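Local coordinates for glycosyl hyrolase, family 3 (Deinococcus radiodurans, PDB 3TEV), which probably hydrolyses O-glycosyl bonds, as a bacterial member of glycoside hydrolase family 3 built on a TIM-barrel-like catalytic domain, at residues A[142-147]-A[181-186]; A[192-197]-A[226-231]. All coordinates share one frame; numbering follows the deposited sequence.

Contact 1: A[142-147]-A[181-186]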
# COMPACT_ATOMS: atom_id res chain seq x y z
N ASN A 142 20.88 6.51 12.14
CA ASN A 142 19.51 6.91 11.82
C ASN A 142 18.62 5.69 11.50
O ASN A 142 18.25 5.48 10.34
CB ASN A 142 19.50 7.93 10.66
CG ASN A 142 18.10 8.48 10.36
OD1 ASN A 142 17.28 8.65 11.27
ND2 ASN A 142 17.84 8.78 9.09
N PRO A 143 18.29 4.87 12.53
CA PRO A 143 17.43 3.71 12.26
C PRO A 143 15.93 4.08 12.25
O PRO A 143 15.25 3.91 13.27
CB PRO A 143 17.77 2.74 13.41
CG PRO A 143 18.27 3.62 14.54
CD PRO A 143 18.65 4.97 13.96
N VAL A 144 15.45 4.60 11.12
CA VAL A 144 14.04 4.97 10.97
C VAL A 144 13.16 3.71 10.94
O VAL A 144 12.07 3.67 11.53
CB VAL A 144 13.78 5.82 9.67
CG1 VAL A 144 12.30 6.21 9.54
CG2 VAL A 144 14.65 7.08 9.65
N ILE A 145 13.67 2.68 10.25
CA ILE A 145 12.93 1.44 10.03
C ILE A 145 13.37 0.35 11.01
O ILE A 145 12.53 -0.31 11.63
CB ILE A 145 13.01 1.01 8.53
CG1 ILE A 145 12.39 2.10 7.61
CG2 ILE A 145 12.36 -0.36 8.29
CD1 ILE A 145 10.94 2.60 7.99
N GLY A 146 14.69 0.18 11.15
CA GLY A 146 15.27 -0.70 12.18
C GLY A 146 15.03 -2.19 11.96
O GLY A 146 15.43 -2.74 10.93
N ASP A 147 14.38 -2.82 12.95
CA ASP A 147 14.00 -4.25 12.93
C ASP A 147 13.27 -4.72 11.67
O ASP A 147 13.41 -5.87 11.24
CB ASP A 147 13.05 -4.54 14.10
CG ASP A 147 13.72 -4.45 15.43
OD1 ASP A 147 14.93 -4.80 15.52
OD2 ASP A 147 13.04 -4.04 16.40
N PRO A 181 9.58 5.77 -2.54
CA PRO A 181 10.82 5.22 -3.07
C PRO A 181 11.89 4.79 -2.05
O PRO A 181 13.04 4.59 -2.46
CB PRO A 181 11.36 6.36 -3.96
CG PRO A 181 10.41 7.46 -3.88
CD PRO A 181 9.53 7.23 -2.70
N GLY A 182 11.55 4.64 -0.77
CA GLY A 182 12.47 4.09 0.23
C GLY A 182 12.56 4.96 1.47
O GLY A 182 13.03 6.10 1.39
N HIS A 183 12.13 4.40 2.61
CA HIS A 183 12.01 5.13 3.89
C HIS A 183 13.25 5.02 4.76
O HIS A 183 13.29 5.57 5.87
CB HIS A 183 10.84 4.58 4.70
CG HIS A 183 10.06 5.64 5.44
ND1 HIS A 183 10.63 6.46 6.39
CD2 HIS A 183 8.75 6.00 5.36
CE1 HIS A 183 9.71 7.29 6.87
NE2 HIS A 183 8.56 7.03 6.26
N GLY A 184 14.25 4.29 4.27
CA GLY A 184 15.38 3.91 5.09
C GLY A 184 16.19 5.02 5.77
O GLY A 184 16.67 4.83 6.89
N ASP A 185 16.34 6.16 5.12
CA ASP A 185 17.31 7.16 5.60
C ASP A 185 16.82 8.61 5.47
O ASP A 185 17.49 9.47 4.90
CB ASP A 185 18.65 6.95 4.90
CG ASP A 185 19.77 7.77 5.52
OD1 ASP A 185 19.75 8.05 6.74
OD2 ASP A 185 20.67 8.15 4.75
N THR A 186 15.65 8.86 6.05
CA THR A 186 14.93 10.14 5.91
C THR A 186 15.29 11.09 7.05
O THR A 186 15.65 10.63 8.13
CB THR A 186 13.40 9.91 5.86
OG1 THR A 186 12.97 9.22 7.04
CG2 THR A 186 13.04 9.05 4.67
O HOH W 1 16.25 2.46 8.87
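The amide of Asn-142 reaches across to Asp-185 and Thr-186 and spends both N-H groups of ND2 on them. With CG anti to the backbone N (chi1 -175°), the amide extends toward the other loop. One N-H meets Asp-185 OD1 at 3.1 Å from ND2, almost straight (169°) and lying nearly in the amide plane; it approaches the oxygen on its anti side. The other runs from ND2 to Thr-186 O over 3.0 Å, with the donor standing above the carbonyl plane. Asp-185 has further partners: OD1 also accepts from Asn-139 ND2, and OD2 forms a salt bridge with Lys-199 NZ.

Beside this polar bridge the side chains pack tightly: Val-144 and Ile-145 cross the His-183 side chain at about right angles. Val-144 CG1 sits 3.6 Å from His-183 ND1, while its other methyl, CG2, lies 3.8 Å from Thr-186 OG1. Ile-145 CD1 comes to 3.8 Å from His-183 CB. The imidazole also has the ring of His-179 against it, edge to face, and the backbone N of His-183 is bonded to Asp-135 OD1.

The backbones themselves stay looser. No direct main-chain hydrogen bond joins them; instead one water accepts from Ile-145 N at 2.9 Å and donates to Gly-184 O, 3.1 Å from the water oxygen.

Two loops that follow neighbouring strands of the barrel, 128-129 and 174-180, are thus joined directly by side-chain bonds and, between the backbones, through one water. The chemistry is uneven: the Asp-185 carboxylate, with two amide donors on OD1 and a lysine on OD2, is probably held as the anion, whereas His-183 ND1, against Val-144 CG1, is buried with no hydrogen-bonding partner in the model.

Contact 2: A[192-197]-A[226-231]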
# COMPACT_ATOMS: atom_id res chain seq x y z
N LEU A 192 6.02 18.22 12.20
CA LEU A 192 5.00 18.67 11.26
C LEU A 192 5.52 18.81 9.84
O LEU A 192 4.76 19.14 8.93
CB LEU A 192 4.38 19.99 11.74
CG LEU A 192 3.65 19.93 13.08
CD1 LEU A 192 3.07 21.29 13.40
CD2 LEU A 192 2.54 18.86 13.06
N ALA A 193 6.80 18.57 9.65
CA ALA A 193 7.39 18.72 8.33
C ALA A 193 7.42 17.35 7.64
O ALA A 193 7.58 16.32 8.31
CB ALA A 193 8.81 19.30 8.45
N LEU A 194 7.29 17.33 6.32
CA LEU A 194 7.47 16.09 5.58
C LEU A 194 8.92 15.65 5.68
O LEU A 194 9.81 16.48 5.58
CB LEU A 194 7.08 16.27 4.11
CG LEU A 194 5.60 16.52 3.84
CD1 LEU A 194 5.38 16.90 2.38
CD2 LEU A 194 4.73 15.30 4.22
N PRO A 195 9.17 14.36 5.91
CA PRO A 195 10.56 13.92 5.88
C PRO A 195 11.15 14.12 4.49
O PRO A 195 10.41 14.05 3.50
CB PRO A 195 10.48 12.43 6.23
CG PRO A 195 9.03 12.08 6.32
CD PRO A 195 8.24 13.32 6.40
N ARG A 196 12.45 14.39 4.44
CA ARG A 196 13.17 14.60 3.18
C ARG A 196 14.32 13.60 3.02
O ARG A 196 14.88 13.11 4.00
CB ARG A 196 13.75 16.01 3.10
CG ARG A 196 12.76 17.14 3.22
CD ARG A 196 13.42 18.50 2.95
NE ARG A 196 13.63 18.76 1.52
CZ ARG A 196 12.71 19.32 0.71
NH1 ARG A 196 11.52 19.68 1.19
NH2 ARG A 196 12.99 19.52 -0.58
N VAL A 197 14.67 13.33 1.77
CA VAL A 197 15.89 12.62 1.43
C VAL A 197 16.63 13.52 0.46
O VAL A 197 16.09 13.89 -0.58
CB VAL A 197 15.59 11.25 0.81
CG1 VAL A 197 16.87 10.59 0.26
CG2 VAL A 197 14.93 10.34 1.83
N HIS A 226 5.16 9.22 2.00
CA HIS A 226 5.03 10.67 2.10
C HIS A 226 6.41 11.31 2.33
O HIS A 226 6.63 11.96 3.34
CB HIS A 226 4.10 11.08 3.26
CG HIS A 226 2.74 10.46 3.22
ND1 HIS A 226 2.00 10.34 2.06
CD2 HIS A 226 1.97 9.96 4.22
CE1 HIS A 226 0.84 9.77 2.35
NE2 HIS A 226 0.80 9.54 3.65
N ILE A 227 7.34 11.12 1.41
CA ILE A 227 8.69 11.63 1.59
C ILE A 227 9.09 12.46 0.38
O ILE A 227 8.76 12.12 -0.74
CB ILE A 227 9.69 10.45 1.76
CG1 ILE A 227 9.30 9.60 2.98
CG2 ILE A 227 11.15 10.95 1.86
CD1 ILE A 227 9.92 8.20 2.94
N VAL A 228 9.80 13.56 0.64
CA VAL A 228 10.27 14.43 -0.43
C VAL A 228 11.69 14.00 -0.80
O VAL A 228 12.58 13.99 0.06
CB VAL A 228 10.22 15.96 -0.01
CG1 VAL A 228 10.65 16.85 -1.15
CG2 VAL A 228 8.82 16.36 0.47
N TYR A 229 11.90 13.63 -2.06
CA TYR A 229 13.25 13.31 -2.59
C TYR A 229 13.73 14.46 -3.47
O TYR A 229 13.24 14.62 -4.59
CB TYR A 229 13.24 12.00 -3.38
CG TYR A 229 12.83 10.84 -2.52
CD1 TYR A 229 13.76 9.90 -2.06
CD2 TYR A 229 11.51 10.71 -2.12
CE1 TYR A 229 13.37 8.84 -1.22
CE2 TYR A 229 11.10 9.67 -1.32
CZ TYR A 229 12.02 8.75 -0.86
OH TYR A 229 11.53 7.74 -0.06
N ASP A 230 14.66 15.27 -2.95
CA ASP A 230 15.25 16.40 -3.67
C ASP A 230 15.68 16.06 -5.11
O ASP A 230 15.55 16.89 -6.02
CB ASP A 230 16.49 16.94 -2.94
CG ASP A 230 16.18 17.56 -1.59
OD1 ASP A 230 15.00 17.71 -1.22
OD2 ASP A 230 17.14 17.90 -0.87
N ALA A 231 16.21 14.86 -5.31
CA ALA A 231 16.79 14.51 -6.59
C ALA A 231 15.73 14.10 -7.61
O ALA A 231 16.02 14.01 -8.78
CB ALA A 231 17.84 13.40 -6.43
O HOH W 2 16.90 13.10 -3.26
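Arg-196 lies alongside Val-228 on one face of a short parallel strand pair. Its CB is 3.8 Å from Val-228 O, and a bend at chi3 (78°) turns NE toward Asp-230 OD1, to which it makes a weak bond. Beyond it, CZ and NH1 pass Val-228 CG1, which covers one face of the guanidinium toward its rim. At the tip, NH2 forms a salt bridge with Asp-230 OD1 at 2.8 Å, on the syn side but tilted well out of the carboxylate plane, and also bonds Ala-234 O. A leucine in place of Arg-196 would probably leave Asp-230 without its charged mate across the strands and the Ala-234 carbonyl without this donor.

On the other face, Val-197 CB rests 3.7 Å from Tyr-229 CD1, and Val-197 CG2 also touches Ile-227 CG2. The main chains are joined by Val-228 N to Pro-195 O, Val-197 N to Val-228 O at 2.8 Å, and Asp-230 N to Val-197 O; a water links Val-197 O to Ala-231 N. This is the bonding pattern of a parallel beta bridge, and it makes a two-stranded sheet, separate from the main eight-stranded one, between loops that follow barrel strands 174-180 and 221-224.

In the fold
Contacts 1 and 2 have centres about 12 Å apart and touch directly. Tyr-229 OH of contact 2 reaches Gly-182 O of contact 1 at 2.7 Å, a probable hydrogen bond, while His-183 CD2 lies 3.5 Å from Ile-227 CD1 and Thr-186 CG2 lies 3.7 Å from Val-197 CG2. Segments 181-186 and 192-197 belong to one long connection after strand 174-180, which ends in the short strand 196-197; contact 1 ties it to the preceding barrel loop and contact 2 to the following one. In NagZ-like family 3 enzymes the corresponding loop carries an Asp-His catalytic pair, so both contacts probably border the active site.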